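Local atomic coordinates of endo-beta-mannanase (Rhizomucor miehei, PDB entry 4QP0), a protein that probably hydrolyses internal beta-1,4-mannosidic linkages in mannans, galactomannans and glucomannans as a secreted family 5 glycoside hydrolase. Residues V5-P10 and N212-V217; G169-N174 and I250-F255. All blocks are in the same frame, centred on the assembly; numbering follows the deposited sequence.

Interaction 1 (V5-P10 and N212-V217)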
loop_
_atom_site.group_PDB
_atom_site.type_symbol
_atom_site.label_atom_id
_atom_site.label_comp_id
_atom_site.label_asym_id
_atom_site.label_seq_id
_atom_site.Cartn_x
_atom_site.Cartn_y
_atom_site.Cartn_z
ATOM N N VAL A 5 -3.711 -0.293 15.939
ATOM C CA VAL A 5 -2.549 0.548 15.621
ATOM C C VAL A 5 -2.927 2.025 15.639
ATOM O O VAL A 5 -3.936 2.427 15.063
ATOM C CB VAL A 5 -1.937 0.196 14.251
ATOM C CG1 VAL A 5 -0.864 1.202 13.859
ATOM C CG2 VAL A 5 -1.352 -1.203 14.285
ATOM N N GLN A 6 -2.115 2.826 16.313
ATOM C CA GLN A 6 -2.378 4.251 16.437
ATOM C C GLN A 6 -1.157 5.083 16.061
ATOM O O GLN A 6 -0.130 4.548 15.661
ATOM C CB GLN A 6 -2.868 4.578 17.850
ATOM C CG GLN A 6 -4.221 3.961 18.167
ATOM C CD GLN A 6 -4.794 4.464 19.465
ATOM O OE1 GLN A 6 -4.068 4.657 20.442
ATOM N NE2 GLN A 6 -6.107 4.680 19.489
ATOM N N THR A 7 -1.284 6.399 16.169
ATOM C CA THR A 7 -0.173 7.299 15.917
ATOM C C THR A 7 -0.023 8.259 17.081
ATOM O O THR A 7 -1.013 8.780 17.609
ATOM C CB THR A 7 -0.367 8.127 14.635
ATOM O OG1 THR A 7 -1.558 8.927 14.749
ATOM C CG2 THR A 7 -0.441 7.224 13.398
ATOM N N SER A 8 1.225 8.472 17.479
ATOM C CA SER A 8 1.572 9.481 18.468
ATOM C C SER A 8 2.730 10.281 17.891
ATOM O O SER A 8 3.882 9.836 17.914
ATOM C CB SER A 8 1.959 8.825 19.797
ATOM O OG SER A 8 2.246 9.806 20.777
ATOM N N GLY A 9 2.410 11.449 17.344
ATOM C CA GLY A 9 3.392 12.266 16.637
ATOM C C GLY A 9 4.031 11.511 15.481
ATOM O O GLY A 9 3.326 10.942 14.659
ATOM N N PRO A 10 5.376 11.476 15.434
ATOM C CA PRO A 10 6.108 10.810 14.351
ATOM C C PRO A 10 6.103 9.273 14.406
ATOM O O PRO A 10 6.541 8.635 13.450
ATOM C CB PRO A 10 7.538 11.340 14.522
ATOM C CG PRO A 10 7.652 11.645 15.981
ATOM C CD PRO A 10 6.286 12.100 16.417
ATOM N N ASN A 212 -11.877 3.519 13.834
ATOM C CA ASN A 212 -10.879 2.740 14.578
ATOM C C ASN A 212 -9.530 2.726 13.885
ATOM O O ASN A 212 -8.496 2.751 14.537
ATOM C CB ASN A 212 -11.360 1.300 14.824
ATOM C CG ASN A 212 -12.734 1.240 15.480
ATOM O OD1 ASN A 212 -13.049 2.029 16.368
ATOM N ND2 ASN A 212 -13.557 0.297 15.041
ATOM N N HIS A 213 -9.556 2.706 12.557
ATOM C CA HIS A 213 -8.368 2.442 11.765
ATOM C C HIS A 213 -7.673 3.662 11.257
ATOM O O HIS A 213 -8.273 4.733 11.113
ATOM C CB HIS A 213 -8.707 1.534 10.589
ATOM C CG HIS A 213 -9.034 0.124 10.986
ATOM N ND1 HIS A 213 -10.264 -0.400 10.840
ATOM C CD2 HIS A 213 -8.239 -0.875 11.543
ATOM C CE1 HIS A 213 -10.261 -1.672 11.271
ATOM N NE2 HIS A 213 -9.022 -1.961 11.707
ATOM N N LEU A 214 -6.386 3.491 10.973
ATOM C CA LEU A 214 -5.592 4.515 10.318
ATOM C C LEU A 214 -5.887 4.526 8.827
ATOM O O LEU A 214 -6.342 3.526 8.254
ATOM C CB LEU A 214 -4.096 4.291 10.559
ATOM C CG LEU A 214 -3.639 4.170 12.010
ATOM C CD1 LEU A 214 -2.133 3.983 12.044
ATOM C CD2 LEU A 214 -4.041 5.386 12.834
ATOM N N VAL A 215 -5.632 5.667 8.204
ATOM C CA VAL A 215 -5.819 5.803 6.769
ATOM C C VAL A 215 -4.571 6.452 6.187
ATOM O O VAL A 215 -4.027 7.387 6.773
ATOM C CB VAL A 215 -7.087 6.631 6.429
ATOM C CG1 VAL A 215 -7.335 6.676 4.924
ATOM C CG2 VAL A 215 -8.292 6.037 7.129
ATOM N N ALA A 216 -4.116 5.925 5.051
ATOM C CA ALA A 216 -3.060 6.543 4.252
ATOM C C ALA A 216 -3.446 6.503 2.777
ATOM O O ALA A 216 -4.531 6.033 2.435
ATOM C CB ALA A 216 -1.733 5.848 4.485
ATOM N N VAL A 217 -2.580 7.005 1.902
ATOM C CA VAL A 217 -2.874 6.964 0.472
ATOM C C VAL A 217 -2.347 5.687 -0.156
ATOM O O VAL A 217 -3.096 4.983 -0.832
ATOM C CB VAL A 217 -2.338 8.201 -0.278
ATOM C CG1 VAL A 217 -2.577 8.076 -1.779
ATOM C CG2 VAL A 217 -2.996 9.453 0.263
HETATM O O HOH W 1 -6.160 4.111 15.127
HETATM O O HOH W 2 -5.199 0.970 12.953
#

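Interaction 2 (G169-N174 and I250-F255)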
loop_
_atom_site.group_PDB
_atom_site.type_symbol
_atom_site.label_atom_id
_atom_site.label_comp_id
_atom_site.label_asym_id
_atom_site.label_seq_id
_atom_site.Cartn_x
_atom_site.Cartn_y
_atom_site.Cartn_z
ATOM N N GLY A 169 -4.448 -0.678 8.784
ATOM C CA GLY A 169 -5.073 0.527 8.282
ATOM C C GLY A 169 -5.414 0.389 6.823
ATOM O O GLY A 169 -4.960 -0.542 6.162
ATOM N N TRP A 170 -6.221 1.325 6.333
ATOM C CA TRP A 170 -6.643 1.379 4.926
ATOM C C TRP A 170 -5.800 2.277 4.064
ATOM O O TRP A 170 -5.405 3.363 4.483
ATOM C CB TRP A 170 -8.083 1.863 4.841
ATOM C CG TRP A 170 -9.015 1.056 5.691
ATOM C CD1 TRP A 170 -9.653 1.451 6.858
ATOM C CD2 TRP A 170 -9.424 -0.339 5.476
ATOM N NE1 TRP A 170 -10.420 0.429 7.367
ATOM C CE2 TRP A 170 -10.328 -0.676 6.585
ATOM C CE3 TRP A 170 -9.153 -1.302 4.508
ATOM C CZ2 TRP A 170 -10.920 -1.929 6.698
ATOM C CZ3 TRP A 170 -9.761 -2.560 4.627
ATOM C CH2 TRP A 170 -10.622 -2.866 5.696
ATOM N N GLU A 171 -5.533 1.842 2.836
ATOM C CA GLU A 171 -4.919 2.707 1.845
ATOM C C GLU A 171 -5.886 2.911 0.698
ATOM O O GLU A 171 -6.460 1.946 0.181
ATOM C CB GLU A 171 -3.617 2.107 1.326
ATOM C CG GLU A 171 -2.604 1.807 2.411
ATOM C CD GLU A 171 -1.189 1.787 1.885
ATOM O OE1 GLU A 171 -0.937 1.138 0.839
ATOM O OE2 GLU A 171 -0.334 2.436 2.522
ATOM N N ILE A 172 -6.053 4.172 0.308
ATOM C CA ILE A 172 -6.991 4.576 -0.753
ATOM C C ILE A 172 -6.728 3.864 -2.088
ATOM O O ILE A 172 -7.606 3.179 -2.619
ATOM C CB ILE A 172 -6.969 6.109 -0.974
ATOM C CG1 ILE A 172 -7.491 6.839 0.271
ATOM C CG2 ILE A 172 -7.773 6.484 -2.217
ATOM C CD1 ILE A 172 -7.162 8.319 0.316
ATOM N N ALA A 173 -5.518 4.039 -2.619
ATOM C CA ALA A 173 -5.129 3.450 -3.888
ATOM C C ALA A 173 -3.623 3.255 -3.968
ATOM O O ALA A 173 -2.858 3.962 -3.316
ATOM C CB ALA A 173 -5.602 4.321 -5.038
ATOM N N ASN A 174 -3.209 2.295 -4.783
ATOM C CA ASN A 174 -1.800 2.035 -5.008
ATOM C C ASN A 174 -1.214 2.991 -6.045
ATOM O O ASN A 174 -1.696 3.071 -7.178
ATOM C CB ASN A 174 -1.585 0.586 -5.430
ATOM C CG ASN A 174 -0.131 0.228 -5.534
ATOM O OD1 ASN A 174 0.646 0.475 -4.606
ATOM N ND2 ASN A 174 0.258 -0.360 -6.662
ATOM N N ILE A 250 -5.630 11.950 6.922
ATOM C CA ILE A 250 -4.545 11.006 6.616
ATOM C C ILE A 250 -3.666 10.842 7.857
ATOM O O ILE A 250 -3.059 11.807 8.326
ATOM C CB ILE A 250 -3.677 11.513 5.434
ATOM C CG1 ILE A 250 -4.532 11.801 4.181
ATOM C CG2 ILE A 250 -2.538 10.546 5.137
ATOM C CD1 ILE A 250 -4.920 10.587 3.357
ATOM N N ASP A 251 -3.587 9.625 8.381
ATOM C CA ASP A 251 -2.875 9.381 9.646
ATOM C C ASP A 251 -1.376 9.177 9.499
ATOM O O ASP A 251 -0.609 9.589 10.369
ATOM C CB ASP A 251 -3.479 8.190 10.385
ATOM C CG ASP A 251 -4.953 8.379 10.679
ATOM O OD1 ASP A 251 -5.317 9.387 11.331
ATOM O OD2 ASP A 251 -5.743 7.515 10.254
ATOM N N PHE A 252 -0.966 8.520 8.418
ATOM C CA PHE A 252 0.451 8.364 8.097
ATOM C C PHE A 252 0.722 8.539 6.600
ATOM O O PHE A 252 -0.177 8.385 5.769
ATOM C CB PHE A 252 1.005 7.030 8.623
ATOM C CG PHE A 252 0.403 5.812 7.975
ATOM C CD1 PHE A 252 1.001 5.234 6.866
ATOM C CD2 PHE A 252 -0.752 5.228 8.491
ATOM C CE1 PHE A 252 0.447 4.112 6.269
ATOM C CE2 PHE A 252 -1.309 4.101 7.900
ATOM C CZ PHE A 252 -0.709 3.544 6.786
ATOM N N GLY A 253 1.962 8.893 6.274
ATOM C CA GLY A 253 2.385 9.069 4.890
ATOM C C GLY A 253 3.109 7.848 4.359
ATOM O O GLY A 253 3.765 7.111 5.112
ATOM N N THR A 254 2.989 7.637 3.055
ATOM C CA THR A 254 3.624 6.503 2.412
ATOM C C THR A 254 4.490 6.951 1.256
ATOM O O THR A 254 4.132 7.869 0.515
ATOM C CB THR A 254 2.579 5.519 1.869
ATOM O OG1 THR A 254 1.507 6.264 1.278
ATOM C CG2 THR A 254 2.022 4.665 2.988
ATOM N N PHE A 255 5.633 6.294 1.121
ATOM C CA PHE A 255 6.475 6.436 -0.052
ATOM C C PHE A 255 7.151 5.121 -0.479
ATOM O O PHE A 255 7.340 4.192 0.318
ATOM C CB PHE A 255 7.477 7.587 0.114
ATOM C CG PHE A 255 8.668 7.267 0.984
ATOM C CD1 PHE A 255 9.909 7.016 0.412
ATOM C CD2 PHE A 255 8.562 7.257 2.370
ATOM C CE1 PHE A 255 11.020 6.748 1.200
ATOM C CE2 PHE A 255 9.673 6.987 3.168
ATOM C CZ PHE A 255 10.901 6.740 2.580
#

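Interaction 1 (V5-P10 and N212-V217)
Leu-214 is the centre of this contact. Its isobutyl group reaches out to the chain at Val-5 and Thr-7. CD1 lies anti to CA (chi2 -179°), which carries it out to the methyls of both residues. There it meets CG1 of Val-5 at 3.6 Å. The valine presents this methyl because CG1 is anti to its backbone N (chi1 172°). The two side chains cross at about a right angle.

Thr-7 uses its methyl group. Its CG2 is 3.9 Å from CD1 of Leu-214 and 4.1 Å from CD2, so it meets both arms of the fork. The threonine and leucine side chains slide past each other in opposite directions. CD2 also passes by the CA of Gln-6, whose CB is directed away from segment 212-217; this glutamine is exposed.

Strand 6-8 forms an N-terminal beta hairpin with strand 11-14. Strand 214-216 belongs to the TIM barrel of the family 5 hydrolases. The contact therefore sets the hairpin against barrel strand 214-216. Phe-12 of strand 11-14 also touches Leu-214, while Leu-14 and Phe-168 touch Val-5.

The polar part of the contact runs through water. Two waters donate to the carbonyl O of Val-5. Water 1 is 2.8 Å from Val-5 O and donates also to Asn-212 O, again at 2.8 Å. Water 2 donates to Val-5 O at 2.9 Å. It also accepts a weak bond from Leu-214 N, at 3.4 Å. The same carbonyl oxygen has an apolar neighbour: Leu-214 CG packs 3.5 Å from Val-5 O.

Interaction 2 (G169-N174 and I250-F255)
Glu-171 and Phe-252 bury the most surface here. The carboxylate of Glu-171 approaches the Phe-252 ring obliquely. Its OE2 is 4.2 Å from Phe-252 CE1, and the two planes are 24° apart. The side chains themselves cross at about a right angle. The same OE2 lies 3.3 Å from CG2 of Thr-254, whose side chain comes from the opposite direction. With CG2 anti to the carbonyl carbon, the methyl is the branch turned to Glu-171, and OG1 is hydrogen-bonded to Gly-218 N. The three residues meet in the interior of the TIM barrel.

OE1 of Glu-171 forms a salt bridge with Arg-53 of strand 51-55 and a hydrogen bond with Thr-106 OG1 of strand 102-106. These would fix the rotation of the group and leave OE2 beside the ring and the methyl.

A second, looser contact joins Ile-172 and Ile-250, whose CD1 atoms are 4.4 Å apart. It lies between the strands and helix 192-209, where both isoleucines touch Ser-203. Between strands 167-171 and 253-257 comes strand 214-216, which pairs with the first. On its far side strand 253-257 pairs with strand 289-294, where Thr-254 touches Ile-290 and Glu-292.

How the interactions relate
The centres of the two interactions are about 9 Å apart. Their segments alternate along the chain in the order 5-10, 169-174, 212-217, 250-255. Strands 167-171 and 214-216 are parallel neighbours in the barrel sheet, joined by, among others, a backbone hydrogen bond of 2.9 Å from Ala-216 N to Trp-170 O. Asp-251 OD2 accepts a hydrogen bond from Val-215 N (2.8 Å), tying 250-255 to 212-217. Ala-216 also packs on Phe-252. Interaction 1 attaches the N-terminal hairpin to the barrel. Interaction 2 joins two strands that flank 214-216. Together they place the hairpin and three successive strands of the TIM barrel, far apart in sequence, next to one another.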